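Local coordinates for protein peroxisomal acyl-CoA oxidase 1A (Solanum lycopersicum, PDB 2FON) that probably oxidises acyl-CoA thioesters, with FAD as bound cofactor, in the beta-oxidation of fatty acids in peroxisomes, at residues K371-D376 and H393-G398; I549-Y554 and G576-F581; Q166-T171 and Y218-F223; S312-R317 and D409-C414. All blocks are in the same frame, centred on the assembly; numbering follows the deposited sequence.

How the contacts relate
Contact 3 comes first along the chain. It lies in the beta domain, which contributes to the FAD site. Contacts 1 and 4 follow in the C-alpha1 helical domain. Both use helix 389-417, and contact 1 is nested inside the loop closed by contact 4. Their centres are about 23 Å apart. Contact 2 comes last, in the C-terminal helical region, with its centre about 18 Å from contact 1 and 17 Å from contact 4. Contacts 1 and 2 touch, where C395 SG packs on I549 CD1 at 4.2 Å, so the two helical regions share a packed boundary. Contacts 2 and 3 lie on opposite sides of the chain's centre, about 41 Å apart.

Contact 1. Residues K371-D376 and H393-G398; sequences KWLYTD and HACTAG
L373 is the residue of 371-376 that reaches C395 and T396 on the facing helix. Before it, the K371 carbonyl oxygen accepts a hydrogen bond from T375 OG1 at 3.2 Å, within its own helix. W372 has D376 CB over one face of its ring, toward the rim, one turn on. Next, L373 points at the other segment. Its CG is anti to the backbone N (chi1 -176°), and its methyl CD2 carries the contact. CD2 lies 4.4 Å from C395 SG and 4.4 Å from T396 CG2, so one methyl sits against a sulfur and a second methyl. The touch is apolar and light, and the backbones stay well apart, with 9.4 Å between L373 CA and T396 CA. T396 turns its methyl to the leucine while its OG1 is hydrogen-bonded to A392 O in the preceding turn. After L373, Y374 packs on V301 of helix 297-328. The pair joins helices 347-380 and 389-417, consecutive members of the C-alpha1 helical bundle. C395 also touches W369 and T396 touches L370, both of helix 347-380. T396 packs on R304 of helix 297-328, and A394 and A397 face helix 446-462.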
loop_
_atom_site.group_PDB
_atom_site.type_symbol
_atom_site.label_atom_id
_atom_site.label_comp_id
_atom_site.label_asym_id
_atom_site.label_seq_id
_atom_site.Cartn_x
_atom_site.Cartn_y
_atom_site.Cartn_z
ATOM N N LYS B 371 15.166 6.738 -23.377
ATOM C CA LYS B 371 15.074 6.400 -24.795
ATOM C C LYS B 371 16.314 6.900 -25.427
ATOM O O LYS B 371 16.936 6.180 -26.171
ATOM C CB LYS B 371 13.907 7.157 -25.412
ATOM C CG LYS B 371 13.223 6.497 -26.563
ATOM C CD LYS B 371 11.716 6.370 -26.245
ATOM C CE LYS B 371 11.023 5.396 -27.233
ATOM N NZ LYS B 371 9.545 5.306 -26.978
ATOM N N TRP B 372 16.682 8.144 -25.129
ATOM C CA TRP B 372 17.896 8.731 -25.710
ATOM C C TRP B 372 19.109 8.031 -25.159
ATOM O O TRP B 372 19.994 7.664 -25.918
ATOM C CB TRP B 372 18.011 10.243 -25.467
ATOM C CG TRP B 372 19.347 10.816 -25.876
ATOM C CD1 TRP B 372 19.739 11.186 -27.148
ATOM C CD2 TRP B 372 20.485 11.057 -25.028
ATOM N NE1 TRP B 372 21.030 11.647 -27.130
ATOM C CE2 TRP B 372 21.513 11.582 -25.845
ATOM C CE3 TRP B 372 20.742 10.870 -23.659
ATOM C CZ2 TRP B 372 22.785 11.931 -25.327
ATOM C CZ3 TRP B 372 22.011 11.222 -23.143
ATOM C CH2 TRP B 372 23.003 11.745 -23.973
ATOM N N LEU B 373 19.138 7.833 -23.844
ATOM C CA LEU B 373 20.279 7.198 -23.220
ATOM C C LEU B 373 20.536 5.821 -23.814
ATOM O O LEU B 373 21.684 5.393 -23.937
ATOM C CB LEU B 373 20.153 7.121 -21.694
ATOM C CG LEU B 373 21.453 6.523 -21.109
ATOM C CD1 LEU B 373 22.628 7.493 -21.077
ATOM C CD2 LEU B 373 21.207 5.909 -19.745
ATOM N N TYR B 374 19.469 5.136 -24.202
ATOM C CA TYR B 374 19.620 3.839 -24.870
ATOM C C TYR B 374 20.311 3.961 -26.221
ATOM O O TYR B 374 21.163 3.146 -26.534
ATOM C CB TYR B 374 18.275 3.103 -25.010
ATOM C CG TYR B 374 18.345 1.920 -25.943
ATOM C CD1 TYR B 374 18.836 0.690 -25.495
ATOM C CD2 TYR B 374 17.940 2.032 -27.278
ATOM C CE1 TYR B 374 18.916 -0.415 -26.356
ATOM C CE2 TYR B 374 18.015 0.945 -28.144
ATOM C CZ TYR B 374 18.508 -0.282 -27.679
ATOM O OH TYR B 374 18.601 -1.377 -28.530
ATOM N N THR B 375 19.941 4.962 -27.019
ATOM C CA THR B 375 20.577 5.175 -28.317
ATOM C C THR B 375 22.055 5.534 -28.108
ATOM O O THR B 375 22.931 5.025 -28.801
ATOM C CB THR B 375 19.830 6.260 -29.157
ATOM O OG1 THR B 375 18.408 6.113 -29.009
ATOM C CG2 THR B 375 20.177 6.176 -30.631
ATOM N N ASP B 376 22.337 6.384 -27.130
ATOM C CA ASP B 376 23.714 6.772 -26.834
ATOM C C ASP B 376 24.627 5.598 -26.435
ATOM O O ASP B 376 25.742 5.472 -26.946
ATOM C CB ASP B 376 23.740 7.858 -25.753
ATOM C CG ASP B 376 25.151 8.422 -25.495
ATOM O OD1 ASP B 376 25.654 8.226 -24.366
ATOM O OD2 ASP B 376 25.743 9.068 -26.399
ATOM N N HIS B 393 24.553 2.038 -16.195
ATOM C CA HIS B 393 23.995 1.019 -15.306
ATOM C C HIS B 393 23.415 1.635 -14.026
ATOM O O HIS B 393 22.236 1.444 -13.721
ATOM C CB HIS B 393 25.000 -0.100 -14.961
ATOM C CG HIS B 393 24.476 -1.087 -13.947
ATOM N ND1 HIS B 393 24.355 -2.440 -14.212
ATOM C CD2 HIS B 393 24.016 -0.912 -12.675
ATOM C CE1 HIS B 393 23.838 -3.050 -13.154
ATOM N NE2 HIS B 393 23.630 -2.147 -12.206
ATOM N N ALA B 394 24.226 2.366 -13.276
ATOM C CA ALA B 394 23.731 2.993 -12.054
ATOM C C ALA B 394 22.502 3.925 -12.279
ATOM O O ALA B 394 21.531 3.918 -11.532
ATOM C CB ALA B 394 24.847 3.751 -11.374
ATOM N N CYS B 395 22.578 4.746 -13.302
ATOM C CA CYS B 395 21.525 5.637 -13.654
ATOM C C CYS B 395 20.212 4.863 -13.908
ATOM O O CYS B 395 19.121 5.263 -13.400
ATOM C CB CYS B 395 21.985 6.436 -14.878
ATOM S SG CYS B 395 20.764 7.484 -15.655
ATOM N N THR B 396 20.290 3.762 -14.661
ATOM C CA THR B 396 19.077 3.013 -14.870
ATOM C C THR B 396 18.647 2.242 -13.631
ATOM O O THR B 396 17.456 2.149 -13.350
ATOM C CB THR B 396 19.083 2.124 -16.115
ATOM O OG1 THR B 396 20.317 1.416 -16.223
ATOM C CG2 THR B 396 18.930 2.940 -17.359
ATOM N N ALA B 397 19.569 1.720 -12.834
ATOM C CA ALA B 397 19.108 0.959 -11.646
ATOM C C ALA B 397 18.329 1.879 -10.708
ATOM O O ALA B 397 17.237 1.541 -10.229
ATOM C CB ALA B 397 20.272 0.317 -10.907
ATOM N N GLY B 398 18.910 3.056 -10.488
ATOM C CA GLY B 398 18.415 4.064 -9.584
ATOM C C GLY B 398 17.089 4.580 -10.017
ATOM O O GLY B 398 16.180 4.717 -9.184
#

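Contact 2. Residues I549-Y554 and G576-F581; sequences IVVSKY and GIYSLF
V550 and V551 of one helix pack on Y578 and S579 of the other. V550 holds CG1 anti to its backbone N (chi1 178°). That methyl lies 3.6 Å from Y578 CE2 and 3.7 Å from Y578 OH. The two side chains meet at about a right angle, with the methyl coming obliquely at the hydroxyl end of the ring (CE2, CZ and OH). Y578 also extends with CG anti to its backbone N (chi1 172°), which carries the ring across to both valines. V551 uses its other branch. CG2, beside the backbone N and anti to the carbonyl carbon, lies at the ring edge near the ring plane, 3.8 Å from Y578 CE2. The same methyl touches S579 CB, also at 3.8 Å.

The helices 535-558 and 567-585 run roughly antiparallel here (155°), with axes 10.3 Å apart. They are neighbouring helices of the C-terminal alpha-helical region of acyl-CoA oxidases. The closest backbone pair is V551 and S579, with 6.3 Å between V551 CA and S579 CA. The serine OG is hydrogen-bonded to C575 O of its own helix, and its CB meets V551. Helix 499-521 packs beside this spot, through V502 on V551 and S579. L402 of helix 389-417 touches both V550 and Y578.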
loop_
_atom_site.group_PDB
_atom_site.type_symbol
_atom_site.label_atom_id
_atom_site.label_comp_id
_atom_site.label_asym_id
_atom_site.label_seq_id
_atom_site.Cartn_x
_atom_site.Cartn_y
_atom_site.Cartn_z
ATOM N N ILE B 549 18.415 13.190 -10.710
ATOM C CA ILE B 549 18.351 12.875 -12.115
ATOM C C ILE B 549 16.949 13.269 -12.618
ATOM O O ILE B 549 16.845 13.959 -13.653
ATOM C CB ILE B 549 18.697 11.387 -12.413
ATOM C CG1 ILE B 549 20.134 11.059 -12.014
ATOM C CG2 ILE B 549 18.582 11.090 -13.884
ATOM C CD1 ILE B 549 20.385 9.595 -12.058
ATOM N N VAL B 550 15.892 12.922 -11.880
ATOM C CA VAL B 550 14.566 13.209 -12.355
ATOM C C VAL B 550 14.463 14.712 -12.510
ATOM O O VAL B 550 14.254 15.219 -13.612
ATOM C CB VAL B 550 13.466 12.652 -11.437
ATOM C CG1 VAL B 550 12.070 13.013 -11.942
ATOM C CG2 VAL B 550 13.559 11.106 -11.313
ATOM N N VAL B 551 14.714 15.467 -11.453
ATOM C CA VAL B 551 14.541 16.909 -11.560
ATOM C C VAL B 551 15.363 17.489 -12.698
ATOM O O VAL B 551 14.858 18.268 -13.502
ATOM C CB VAL B 551 14.901 17.580 -10.286
ATOM C CG1 VAL B 551 14.906 19.038 -10.493
ATOM C CG2 VAL B 551 13.895 17.194 -9.181
ATOM N N SER B 552 16.622 17.108 -12.814
ATOM C CA SER B 552 17.456 17.750 -13.815
ATOM C C SER B 552 17.045 17.420 -15.256
ATOM O O SER B 552 17.415 18.154 -16.189
ATOM C CB SER B 552 18.913 17.403 -13.605
ATOM O OG SER B 552 19.146 16.164 -14.203
ATOM N N LYS B 553 16.301 16.325 -15.435
ATOM C CA LYS B 553 15.874 15.927 -16.780
ATOM C C LYS B 553 14.569 16.622 -17.140
ATOM O O LYS B 553 14.263 16.910 -18.296
ATOM C CB LYS B 553 15.732 14.409 -16.884
ATOM C CG LYS B 553 17.044 13.691 -16.678
ATOM C CD LYS B 553 18.002 14.025 -17.774
ATOM C CE LYS B 553 19.447 13.695 -17.450
ATOM N NZ LYS B 553 20.368 14.484 -18.437
ATOM N N TYR B 554 13.794 16.896 -16.109
ATOM C CA TYR B 554 12.591 17.661 -16.258
ATOM C C TYR B 554 12.993 19.087 -16.701
ATOM O O TYR B 554 12.359 19.695 -17.595
ATOM C CB TYR B 554 11.798 17.636 -14.932
ATOM C CG TYR B 554 10.326 17.918 -15.120
ATOM C CD1 TYR B 554 9.346 17.174 -14.480
ATOM C CD2 TYR B 554 9.915 18.949 -15.971
ATOM C CE1 TYR B 554 7.979 17.472 -14.676
ATOM C CE2 TYR B 554 8.587 19.241 -16.167
ATOM C CZ TYR B 554 7.628 18.512 -15.539
ATOM O OH TYR B 554 6.348 18.891 -15.818
ATOM N N GLY B 576 7.869 22.408 -10.885
ATOM C CA GLY B 576 8.084 23.073 -9.629
ATOM C C GLY B 576 7.517 22.221 -8.548
ATOM O O GLY B 576 8.149 22.031 -7.501
ATOM N N ILE B 577 6.348 21.654 -8.834
ATOM C CA ILE B 577 5.623 20.929 -7.840
ATOM C C ILE B 577 6.401 19.709 -7.517
ATOM O O ILE B 577 6.553 19.335 -6.352
ATOM C CB ILE B 577 4.234 20.560 -8.311
ATOM C CG1 ILE B 577 3.302 21.772 -8.228
ATOM C CG2 ILE B 577 3.657 19.386 -7.469
ATOM C CD1 ILE B 577 1.870 21.429 -8.585
ATOM N N TYR B 578 6.916 19.050 -8.530
ATOM C CA TYR B 578 7.592 17.789 -8.201
ATOM C C TYR B 578 8.829 18.074 -7.343
ATOM O O TYR B 578 9.070 17.422 -6.341
ATOM C CB TYR B 578 7.919 16.982 -9.431
ATOM C CG TYR B 578 8.774 15.792 -9.140
ATOM C CD1 TYR B 578 8.197 14.563 -8.821
ATOM C CD2 TYR B 578 10.170 15.870 -9.244
ATOM C CE1 TYR B 578 8.975 13.475 -8.581
ATOM C CE2 TYR B 578 10.984 14.749 -8.997
ATOM C CZ TYR B 578 10.379 13.565 -8.650
ATOM O OH TYR B 578 11.146 12.432 -8.367
ATOM N N SER B 579 9.564 19.104 -7.684
ATOM C CA SER B 579 10.831 19.268 -7.049
ATOM C C SER B 579 10.666 19.951 -5.714
ATOM O O SER B 579 11.435 19.710 -4.773
ATOM C CB SER B 579 11.765 20.034 -7.962
ATOM O OG SER B 579 11.066 21.100 -8.540
ATOM N N LEU B 580 9.645 20.779 -5.595
ATOM C CA LEU B 580 9.411 21.382 -4.294
ATOM C C LEU B 580 8.659 20.470 -3.368
ATOM O O LEU B 580 8.787 20.576 -2.156
ATOM C CB LEU B 580 8.734 22.737 -4.425
ATOM C CG LEU B 580 9.640 23.673 -5.241
ATOM C CD1 LEU B 580 8.991 24.986 -5.425
ATOM C CD2 LEU B 580 11.044 23.834 -4.622
ATOM N N PHE B 581 7.899 19.525 -3.904
ATOM C CA PHE B 581 7.252 18.559 -3.005
ATOM C C PHE B 581 8.335 17.746 -2.384
ATOM O O PHE B 581 8.291 17.459 -1.195
ATOM C CB PHE B 581 6.296 17.594 -3.706
ATOM C CG PHE B 581 5.762 16.532 -2.791
ATOM C CD1 PHE B 581 6.335 15.266 -2.759
ATOM C CD2 PHE B 581 4.706 16.807 -1.924
ATOM C CE1 PHE B 581 5.833 14.258 -1.869
ATOM C CE2 PHE B 581 4.172 15.811 -1.066
ATOM C CZ PHE B 581 4.743 14.538 -1.037
#

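Contact 3. Residues Q166-T171 and Y218-F223; sequences QGLETT and YGVNGF
The backbones come nearest at Q166 and V220, whose CA atoms are 6.6 Å apart, and no hydrogen bond joins the two segments. Residues 166-171 are the end of the loop after strand 152-155 and run into strand 171-175 at T171, while 218-223 lies on strand 216-226. Both belong to the beta domain of the acyl-CoA dehydrogenase fold, where strand 216-226 pairs antiparallel with strand 204-213. V220 points at the loop and touches it with both methyls. L168 meets it at about a right angle, with CD1 4.1 Å from V220 CG1 and 4.1 Å from V220 CG2. Q166 crosses the valine at a slant. Its chain bends at chi2 (16°), which brings the amide end to the strand. There Q166 NE2 lies 3.9 Å from V220 CG2 and 3.7 Å from V220 N, a packing contact.

R210 NH1 on strand 204-213 is hydrogen-bonded to the carbonyl oxygens of Q166 and L168. The L168 side chain lies about 4 Å from that of Q156, which binds FAD, so the loop backs onto the cofactor site. Next to V220, N221 folds back on its own strand. N221 ND2 gives a hydrogen bond of 3.1 Å to G219 O, bent to 138° at the hydrogen, and ND2 stands 52° out of the carbonyl plane of G219.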
loop_
_atom_site.group_PDB
_atom_site.type_symbol
_atom_site.label_atom_id
_atom_site.label_comp_id
_atom_site.label_asym_id
_atom_site.label_seq_id
_atom_site.Cartn_x
_atom_site.Cartn_y
_atom_site.Cartn_z
ATOM N N GLN B 166 23.498 -15.081 -9.084
ATOM C CA GLN B 166 24.766 -15.829 -9.160
ATOM C C GLN B 166 24.737 -17.066 -8.296
ATOM O O GLN B 166 25.625 -17.895 -8.391
ATOM C CB GLN B 166 25.973 -14.961 -8.820
ATOM C CG GLN B 166 26.950 -14.641 -9.990
ATOM C CD GLN B 166 26.388 -14.911 -11.435
ATOM O OE1 GLN B 166 25.698 -14.043 -12.022
ATOM N NE2 GLN B 166 26.731 -16.110 -12.020
ATOM N N GLY B 167 23.704 -17.205 -7.476
ATOM C CA GLY B 167 23.651 -18.293 -6.537
ATOM C C GLY B 167 22.596 -19.303 -6.864
ATOM O O GLY B 167 22.254 -20.071 -5.994
ATOM N N LEU B 168 22.065 -19.301 -8.088
ATOM C CA LEU B 168 21.061 -20.307 -8.486
ATOM C C LEU B 168 21.612 -21.724 -8.320
ATOM O O LEU B 168 22.823 -21.973 -8.460
ATOM C CB LEU B 168 20.647 -20.180 -9.955
ATOM C CG LEU B 168 19.980 -18.893 -10.427
ATOM C CD1 LEU B 168 20.009 -18.807 -11.939
ATOM C CD2 LEU B 168 18.553 -18.628 -9.898
ATOM N N GLU B 169 20.714 -22.666 -8.063
ATOM C CA GLU B 169 21.160 -24.034 -7.806
ATOM C C GLU B 169 20.914 -24.978 -8.968
ATOM O O GLU B 169 21.504 -26.054 -8.987
ATOM C CB GLU B 169 20.509 -24.626 -6.542
ATOM C CG GLU B 169 20.638 -23.845 -5.258
ATOM C CD GLU B 169 19.860 -24.544 -4.112
ATOM O OE1 GLU B 169 20.222 -25.703 -3.744
ATOM O OE2 GLU B 169 18.887 -23.929 -3.586
ATOM N N THR B 170 20.041 -24.621 -9.901
ATOM C CA THR B 170 19.789 -25.494 -11.057
ATOM C C THR B 170 21.101 -25.718 -11.805
ATOM O O THR B 170 21.814 -24.744 -12.046
ATOM C CB THR B 170 18.758 -24.899 -12.040
ATOM O OG1 THR B 170 17.544 -24.577 -11.347
ATOM C CG2 THR B 170 18.423 -25.904 -13.115
ATOM N N THR B 171 21.426 -26.975 -12.161
ATOM C CA THR B 171 22.648 -27.251 -12.930
ATOM C C THR B 171 22.458 -27.785 -14.347
ATOM O O THR B 171 21.522 -28.513 -14.644
ATOM C CB THR B 171 23.648 -28.209 -12.200
ATOM O OG1 THR B 171 23.030 -29.487 -11.977
ATOM C CG2 THR B 171 24.157 -27.632 -10.892
ATOM N N TYR B 218 31.420 -22.874 -14.553
ATOM C CA TYR B 218 31.672 -21.676 -15.347
ATOM C C TYR B 218 30.553 -20.637 -15.148
ATOM O O TYR B 218 30.447 -19.668 -15.898
ATOM C CB TYR B 218 31.850 -22.030 -16.837
ATOM C CG TYR B 218 33.134 -22.741 -17.132
ATOM C CD1 TYR B 218 33.190 -24.144 -17.215
ATOM C CD2 TYR B 218 34.316 -22.021 -17.302
ATOM C CE1 TYR B 218 34.394 -24.799 -17.464
ATOM C CE2 TYR B 218 35.523 -22.665 -17.548
ATOM C CZ TYR B 218 35.572 -24.049 -17.627
ATOM O OH TYR B 218 36.818 -24.667 -17.890
ATOM N N GLY B 219 29.714 -20.847 -14.143
ATOM C CA GLY B 219 28.663 -19.869 -13.830
ATOM C C GLY B 219 27.365 -19.923 -14.646
ATOM O O GLY B 219 27.186 -20.765 -15.517
ATOM N N VAL B 220 26.459 -18.998 -14.371
ATOM C CA VAL B 220 25.115 -19.111 -14.902
ATOM C C VAL B 220 24.955 -18.865 -16.435
ATOM O O VAL B 220 25.495 -17.908 -16.975
ATOM C CB VAL B 220 24.197 -18.236 -14.090
ATOM C CG1 VAL B 220 22.871 -18.126 -14.762
ATOM C CG2 VAL B 220 24.062 -18.809 -12.680
ATOM N N ASN B 221 24.250 -19.772 -17.123
ATOM C CA ASN B 221 23.894 -19.535 -18.512
ATOM C C ASN B 221 22.488 -19.892 -18.889
ATOM O O ASN B 221 21.756 -20.475 -18.117
ATOM C CB ASN B 221 24.803 -20.298 -19.420
ATOM C CG ASN B 221 26.152 -19.698 -19.496
ATOM O OD1 ASN B 221 26.519 -19.085 -20.493
ATOM N ND2 ASN B 221 26.919 -19.869 -18.437
ATOM N N GLY B 222 22.111 -19.534 -20.107
ATOM C CA GLY B 222 20.731 -19.693 -20.564
ATOM C C GLY B 222 20.642 -20.918 -21.432
ATOM O O GLY B 222 21.463 -21.080 -22.315
ATOM N N PHE B 223 19.655 -21.769 -21.187
ATOM C CA PHE B 223 19.439 -22.928 -22.024
ATOM C C PHE B 223 18.021 -22.968 -22.537
ATOM O O PHE B 223 17.070 -22.725 -21.789
ATOM C CB PHE B 223 19.725 -24.181 -21.234
ATOM C CG PHE B 223 21.093 -24.207 -20.674
ATOM C CD1 PHE B 223 21.423 -23.422 -19.581
ATOM C CD2 PHE B 223 22.076 -24.984 -21.260
ATOM C CE1 PHE B 223 22.704 -23.439 -19.066
ATOM C CE2 PHE B 223 23.364 -25.021 -20.764
ATOM C CZ PHE B 223 23.691 -24.251 -19.672
#

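Contact 4. Residues S312-R317 and D409-C414; sequences SLAMSR and DGIEEC
This is a buried helix-to-helix packing contact, in which A314 and M315 of helix 297-328 lie against G410 and I411 of helix 389-417. It is apolar, with no hydrogen bond across. The backbones come nearest at M315 and I411, with 6.5 Å between M315 CA and I411 CA. I411 reaches over with its longer branch. CG1 stands beside the backbone N (chi1 -63°), and its end methyl CD1 lies 3.9 Å from A314 CB. The two methyls meet. M315 reaches G410 with its sulfur. Its chain starts out anti to the backbone N and bends at chi2 (76°), which brings the thioether over the backbone of G410. M315 SD lies 4.3 Å from G410 CA. G410 has no side chain, so the thioether can lie against its CA.

Both helices belong to the helical bundle of the C-alpha1 domain, which is characteristic of the acyl-CoA dehydrogenase and oxidase families. Helix 429-436 covers the A314 and I411 side through Y436, which touches both residues. Helix 347-380 meets M315 through S359 and A360. In the next turn, E413 makes a salt bridge to R352, an arginine that binds FAD, so the helix that carries G410 also supplies a second-shell partner to the cofactor site. E412 packs on V437 of the second subunit.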
loop_
_atom_site.group_PDB
_atom_site.type_symbol
_atom_site.label_atom_id
_atom_site.label_comp_id
_atom_site.label_asym_id
_atom_site.label_seq_id
_atom_site.Cartn_x
_atom_site.Cartn_y
_atom_site.Cartn_z
ATOM N N SER B 312 5.317 5.501 -15.355
ATOM C CA SER B 312 4.523 6.604 -15.733
ATOM C C SER B 312 3.160 6.114 -16.193
ATOM O O SER B 312 2.168 6.818 -16.019
ATOM C CB SER B 312 5.230 7.453 -16.820
ATOM O OG SER B 312 5.059 6.960 -18.126
ATOM N N LEU B 313 3.071 4.917 -16.756
ATOM C CA LEU B 313 1.757 4.514 -17.206
ATOM C C LEU B 313 0.828 4.246 -15.998
ATOM O O LEU B 313 -0.154 4.952 -15.816
ATOM C CB LEU B 313 1.823 3.391 -18.254
ATOM C CG LEU B 313 0.523 2.659 -18.606
ATOM C CD1 LEU B 313 -0.306 3.458 -19.541
ATOM C CD2 LEU B 313 0.756 1.198 -19.137
ATOM N N ALA B 314 1.139 3.289 -15.140
ATOM C CA ALA B 314 0.381 3.135 -13.875
ATOM C C ALA B 314 0.181 4.478 -13.044
ATOM O O ALA B 314 -0.912 4.785 -12.616
ATOM C CB ALA B 314 1.011 2.021 -13.010
ATOM N N MET B 315 1.205 5.284 -12.811
ATOM C CA MET B 315 0.955 6.462 -12.042
ATOM C C MET B 315 -0.141 7.309 -12.741
ATOM O O MET B 315 -1.086 7.798 -12.097
ATOM C CB MET B 315 2.242 7.250 -11.889
ATOM C CG MET B 315 2.141 8.525 -11.112
ATOM S SD MET B 315 2.028 8.087 -9.369
ATOM C CE MET B 315 3.734 8.124 -8.812
ATOM N N SER B 316 -0.016 7.490 -14.058
ATOM C CA SER B 316 -0.978 8.263 -14.795
ATOM C C SER B 316 -2.367 7.613 -14.668
ATOM O O SER B 316 -3.328 8.337 -14.401
ATOM C CB SER B 316 -0.562 8.429 -16.267
ATOM O OG SER B 316 -1.006 7.341 -17.093
ATOM N N ARG B 317 -2.514 6.290 -14.841
ATOM C CA ARG B 317 -3.873 5.736 -14.635
ATOM C C ARG B 317 -4.465 6.058 -13.227
ATOM O O ARG B 317 -5.615 6.414 -13.097
ATOM C CB ARG B 317 -3.958 4.241 -14.910
ATOM C CG ARG B 317 -3.799 3.840 -16.341
ATOM C CD ARG B 317 -3.414 2.359 -16.464
ATOM N NE ARG B 317 -4.623 1.560 -16.543
ATOM C CZ ARG B 317 -4.691 0.230 -16.633
ATOM N NH1 ARG B 317 -3.616 -0.515 -16.647
ATOM N NH2 ARG B 317 -5.872 -0.364 -16.727
ATOM N N ASP B 409 3.664 3.471 -4.123
ATOM C CA ASP B 409 3.131 4.300 -3.079
ATOM C C ASP B 409 2.057 5.256 -3.547
ATOM O O ASP B 409 1.127 5.484 -2.818
ATOM C CB ASP B 409 4.237 5.134 -2.528
ATOM C CG ASP B 409 5.112 4.406 -1.542
ATOM O OD1 ASP B 409 4.960 3.177 -1.248
ATOM O OD2 ASP B 409 6.012 5.140 -1.069
ATOM N N GLY B 410 2.219 5.830 -4.739
ATOM C CA GLY B 410 1.243 6.730 -5.317
ATOM C C GLY B 410 -0.135 6.173 -5.668
ATOM O O GLY B 410 -1.172 6.903 -5.634
ATOM N N ILE B 411 -0.178 4.897 -6.035
ATOM C CA ILE B 411 -1.450 4.299 -6.401
ATOM C C ILE B 411 -2.216 4.022 -5.073
ATOM O O ILE B 411 -3.397 4.352 -4.988
ATOM C CB ILE B 411 -1.251 3.019 -7.265
ATOM C CG1 ILE B 411 -0.571 3.342 -8.573
ATOM C CG2 ILE B 411 -2.558 2.261 -7.524
ATOM C CD1 ILE B 411 0.026 2.100 -9.188
ATOM N N GLU B 412 -1.573 3.493 -4.030
ATOM C CA GLU B 412 -2.267 3.381 -2.729
ATOM C C GLU B 412 -2.781 4.697 -2.173
ATOM O O GLU B 412 -3.854 4.742 -1.524
ATOM C CB GLU B 412 -1.409 2.718 -1.657
ATOM C CG GLU B 412 -2.169 2.370 -0.321
ATOM C CD GLU B 412 -3.672 1.864 -0.435
ATOM O OE1 GLU B 412 -4.098 1.252 -1.469
ATOM O OE2 GLU B 412 -4.440 2.092 0.560
ATOM N N GLU B 413 -2.012 5.762 -2.404
ATOM C CA GLU B 413 -2.414 7.060 -2.008
ATOM C C GLU B 413 -3.642 7.506 -2.813
ATOM O O GLU B 413 -4.548 8.142 -2.289
ATOM C CB GLU B 413 -1.277 8.017 -2.209
ATOM C CG GLU B 413 -1.538 9.397 -1.557
ATOM C CD GLU B 413 -1.744 9.278 -0.056
ATOM O OE1 GLU B 413 -1.023 8.437 0.534
ATOM O OE2 GLU B 413 -2.599 10.004 0.538
ATOM N N CYS B 414 -3.675 7.201 -4.094
ATOM C CA CYS B 414 -4.803 7.634 -4.880
ATOM C C CYS B 414 -6.074 6.885 -4.414
ATOM O O CYS B 414 -7.185 7.454 -4.366
ATOM C CB CYS B 414 -4.537 7.433 -6.388
ATOM S SG CYS B 414 -3.364 8.624 -7.164
#